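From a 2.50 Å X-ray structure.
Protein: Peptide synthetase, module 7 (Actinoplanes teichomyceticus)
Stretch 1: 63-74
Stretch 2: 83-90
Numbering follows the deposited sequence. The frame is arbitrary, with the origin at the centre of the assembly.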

# COMPACT_ATOMS: atom_id res chain seq x y z
N VAL B 63 4.44 1.47 -20.13
CA VAL B 63 3.33 1.16 -19.26
C VAL B 63 2.30 0.38 -20.05
O VAL B 63 1.70 -0.57 -19.53
CB VAL B 63 2.71 2.42 -18.67
CG1 VAL B 63 1.38 2.09 -17.94
CG2 VAL B 63 3.70 3.08 -17.73
N ALA B 64 2.10 0.74 -21.31
CA ALA B 64 1.12 0.03 -22.13
C ALA B 64 1.69 -1.31 -22.57
O ALA B 64 0.94 -2.25 -22.83
CB ALA B 64 0.69 0.86 -23.34
N ALA B 65 3.02 -1.39 -22.67
CA ALA B 65 3.65 -2.67 -22.99
C ALA B 65 3.33 -3.65 -21.87
O ALA B 65 2.98 -4.80 -22.13
CB ALA B 65 5.15 -2.52 -23.18
N ARG B 66 3.41 -3.18 -20.64
CA ARG B 66 3.16 -3.99 -19.46
C ARG B 66 1.69 -4.41 -19.35
O ARG B 66 1.40 -5.56 -18.99
CB ARG B 66 3.61 -3.22 -18.21
CG ARG B 66 3.40 -3.90 -16.86
CD ARG B 66 4.12 -3.09 -15.78
NE ARG B 66 3.69 -3.44 -14.43
CZ ARG B 66 4.17 -4.47 -13.74
NH1 ARG B 66 5.10 -5.26 -14.27
NH2 ARG B 66 3.72 -4.71 -12.51
N HIS B 67 0.78 -3.49 -19.68
CA HIS B 67 -0.67 -3.71 -19.54
C HIS B 67 -1.41 -3.78 -20.88
O HIS B 67 -1.65 -2.75 -21.50
CB HIS B 67 -1.31 -2.59 -18.70
CG HIS B 67 -0.74 -2.45 -17.33
ND1 HIS B 67 -1.20 -3.18 -16.25
CD2 HIS B 67 0.24 -1.65 -16.84
CE1 HIS B 67 -0.52 -2.85 -15.17
NE2 HIS B 67 0.35 -1.92 -15.50
N GLU B 68 -1.79 -4.98 -21.30
CA GLU B 68 -2.46 -5.17 -22.59
C GLU B 68 -3.70 -4.30 -22.80
O GLU B 68 -3.94 -3.83 -23.91
CB GLU B 68 -2.86 -6.63 -22.78
CG GLU B 68 -1.70 -7.53 -23.07
CD GLU B 68 -2.09 -9.00 -23.03
OE1 GLU B 68 -3.30 -9.30 -22.81
OE2 GLU B 68 -1.18 -9.84 -23.19
N ILE B 69 -4.47 -4.09 -21.75
CA ILE B 69 -5.71 -3.34 -21.91
C ILE B 69 -5.48 -1.91 -22.41
O ILE B 69 -6.35 -1.37 -23.10
CB ILE B 69 -6.54 -3.30 -20.60
CG1 ILE B 69 -7.98 -2.88 -20.94
CG2 ILE B 69 -5.85 -2.45 -19.50
CD1 ILE B 69 -8.92 -2.99 -19.80
N LEU B 70 -4.32 -1.31 -22.11
CA LEU B 70 -3.96 0.01 -22.64
C LEU B 70 -3.55 0.03 -24.13
O LEU B 70 -3.37 1.10 -24.72
CB LEU B 70 -2.82 0.60 -21.82
CG LEU B 70 -3.06 0.92 -20.35
CD1 LEU B 70 -1.82 1.59 -19.78
CD2 LEU B 70 -4.28 1.79 -20.21
N ARG B 71 -3.35 -1.14 -24.72
CA ARG B 71 -3.14 -1.23 -26.16
C ARG B 71 -4.24 -2.12 -26.76
O ARG B 71 -4.02 -2.88 -27.69
CB ARG B 71 -1.74 -1.76 -26.50
CG ARG B 71 -1.23 -2.88 -25.61
CD ARG B 71 0.24 -3.18 -25.87
NE ARG B 71 0.85 -4.02 -24.84
CZ ARG B 71 0.86 -5.35 -24.88
NH1 ARG B 71 0.29 -6.00 -25.89
NH2 ARG B 71 1.43 -6.04 -23.90
N THR B 72 -5.42 -2.01 -26.19
CA THR B 72 -6.57 -2.73 -26.69
C THR B 72 -7.56 -1.77 -27.36
O THR B 72 -7.83 -0.70 -26.83
CB THR B 72 -7.28 -3.49 -25.56
OG1 THR B 72 -6.33 -4.33 -24.89
CG2 THR B 72 -8.40 -4.33 -26.11
N THR B 73 -8.07 -2.16 -28.52
CA THR B 73 -9.19 -1.46 -29.13
C THR B 73 -10.37 -2.39 -29.08
O THR B 73 -10.20 -3.57 -28.77
CB THR B 73 -8.93 -1.06 -30.60
OG1 THR B 73 -8.42 -2.19 -31.32
CG2 THR B 73 -7.97 0.11 -30.66
N PHE B 74 -11.56 -1.87 -29.40
CA PHE B 74 -12.79 -2.65 -29.27
C PHE B 74 -13.63 -2.61 -30.57
O PHE B 74 -14.72 -2.03 -30.61
CB PHE B 74 -13.61 -2.14 -28.07
CG PHE B 74 -12.85 -2.18 -26.76
CD1 PHE B 74 -11.91 -1.21 -26.44
CD2 PHE B 74 -13.06 -3.21 -25.84
CE1 PHE B 74 -11.20 -1.26 -25.25
CE2 PHE B 74 -12.35 -3.27 -24.65
CZ PHE B 74 -11.42 -2.29 -24.35
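Stretch 2 83-90: QHIHDAAP

How does the backbone of stretch 2 run against stretch 1? Stretch 1 leaves a helix at His67, turns through a 3-10 segment at Glu68 to Leu70, and extends as a short strand at Thr72 and Thr73. Stretch 2 contributes His84 and Ile85 as a strand running antiparallel to it, then continues in extended and turning loop past Arg71 to Ala89. The register is set by Thr72 opposite Ile85, a non-hydrogen-bonded pair with CA to CA 4.4 Å, and Thr73 opposite His84, a hydrogen-bonded pair with CA to CA 5.2 Å. Beyond the strands, Ala89 CA comes within 4.9 Å of Arg71 CA.

Which hydrogen bonds hold the two backbones together? Thr73 and His84 bond reciprocally: Thr73 N gives to His84 O at 3.0 Å and His84 N gives to Thr73 O at 2.9 Å. The ladder continues one step further, where His86 N donates to Arg71 O at 2.8 Å. Between these rungs Thr72 has no backbone hydrogen bond to stretch 2, but its CA approaches His84 O at 3.3 Å in a CA-H...O contact.

What does the side chain of Arg71 do as stretch 2 turns past it? It ties the end of the helix to the turn of stretch 2. Arg71 NH1 donates to His86 O at 2.9 Å, close to the guanidinium plane, while Asp87 O lies over one face of the group. The other nitrogens turn back to the helix, Arg71 NE to Ala64 O and Arg71 NH2 to Ala65 O, both at 2.7 Å. Along the same side chain, Arg71 CD packs 3.7 Å from Ala88 CA. Ala89, its CB directed toward stretch 1, fits beside the helix, with Ala89 CB 3.7 Å from Ala64 CB.

How do the side chains divide between the two sheet faces? Thr73 and His84 share one face, with Thr73 OG1 3.6 Å from His84 CB. The end of His86 also reaches Thr73, forming a hydrogen bond between Thr73 OG1 and His86 NE2 at 2.8 Å; either atom could donate. Thr72 and Ile85 occupy the other face, where Thr72 OG1 lies 3.8 Å from Ile85 CG1 and Ile85 CD1 reaches within 3.6 Å of Glu68 OE1. Thr72 OG1 donates to Glu68 O at 2.6 Å, and a water bridges the stretches by donating to Thr72 OG1 at 2.9 Å and to Gln83 OE1 at 2.8 Å. Gln83 also packs through its aliphatic carbons, with Gln83 CB 3.6 Å from Thr72 CG2 and Gln83 CG 3.9 Å from Phe74 CE2.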

# COMPACT_ATOMS: atom_id res chain seq x y z
N GLN B 83 -12.14 -7.74 -27.65
CA GLN B 83 -10.95 -6.99 -27.32
C GLN B 83 -9.84 -7.32 -28.32
O GLN B 83 -9.35 -8.45 -28.36
CB GLN B 83 -10.49 -7.29 -25.89
CG GLN B 83 -11.57 -7.05 -24.86
CD GLN B 83 -11.04 -6.98 -23.44
OE1 GLN B 83 -10.15 -6.18 -23.15
NE2 GLN B 83 -11.57 -7.82 -22.55
N HIS B 84 -9.47 -6.35 -29.14
CA HIS B 84 -8.33 -6.51 -30.03
C HIS B 84 -7.03 -5.96 -29.39
O HIS B 84 -6.82 -4.75 -29.28
CB HIS B 84 -8.57 -5.82 -31.37
CG HIS B 84 -7.51 -6.11 -32.38
ND1 HIS B 84 -7.80 -6.60 -33.64
CD2 HIS B 84 -6.16 -6.02 -32.31
CE1 HIS B 84 -6.67 -6.79 -34.30
NE2 HIS B 84 -5.66 -6.45 -33.52
N ILE B 85 -6.16 -6.88 -29.01
CA ILE B 85 -4.94 -6.52 -28.30
C ILE B 85 -3.79 -6.28 -29.27
O ILE B 85 -3.30 -7.20 -29.90
CB ILE B 85 -4.59 -7.64 -27.29
CG1 ILE B 85 -5.74 -7.80 -26.29
CG2 ILE B 85 -3.27 -7.36 -26.60
CD1 ILE B 85 -5.67 -9.08 -25.46
N HIS B 86 -3.37 -5.04 -29.39
CA HIS B 86 -2.24 -4.69 -30.24
C HIS B 86 -0.91 -4.97 -29.53
O HIS B 86 -0.85 -4.97 -28.30
CB HIS B 86 -2.32 -3.22 -30.66
CG HIS B 86 -3.60 -2.86 -31.36
ND1 HIS B 86 -3.71 -2.81 -32.73
CD2 HIS B 86 -4.83 -2.56 -30.88
CE1 HIS B 86 -4.94 -2.48 -33.07
NE2 HIS B 86 -5.65 -2.32 -31.96
N ASP B 87 0.14 -5.23 -30.31
CA ASP B 87 1.49 -5.40 -29.78
C ASP B 87 2.01 -4.20 -29.00
O ASP B 87 2.78 -4.35 -28.05
CB ASP B 87 2.48 -5.68 -30.90
CG ASP B 87 2.40 -7.09 -31.41
OD1 ASP B 87 1.81 -7.95 -30.70
OD2 ASP B 87 2.93 -7.34 -32.51
N ALA B 88 1.62 -3.00 -29.44
CA ALA B 88 2.02 -1.78 -28.76
C ALA B 88 0.98 -0.66 -28.87
O ALA B 88 0.06 -0.71 -29.69
CB ALA B 88 3.35 -1.30 -29.29
N ALA B 89 1.14 0.34 -28.01
CA ALA B 89 0.37 1.58 -28.11
C ALA B 89 1.29 2.69 -28.61
O ALA B 89 2.39 2.89 -28.06
CB ALA B 89 -0.26 1.96 -26.76
N PRO B 90 0.86 3.40 -29.66
CA PRO B 90 1.64 4.50 -30.22
C PRO B 90 1.71 5.63 -29.22
O PRO B 90 0.66 6.06 -28.75
CB PRO B 90 0.84 4.91 -31.46
CG PRO B 90 -0.28 3.88 -31.61
CD PRO B 90 -0.49 3.31 -30.26
O HOH W 1 -7.32 -6.22 -22.97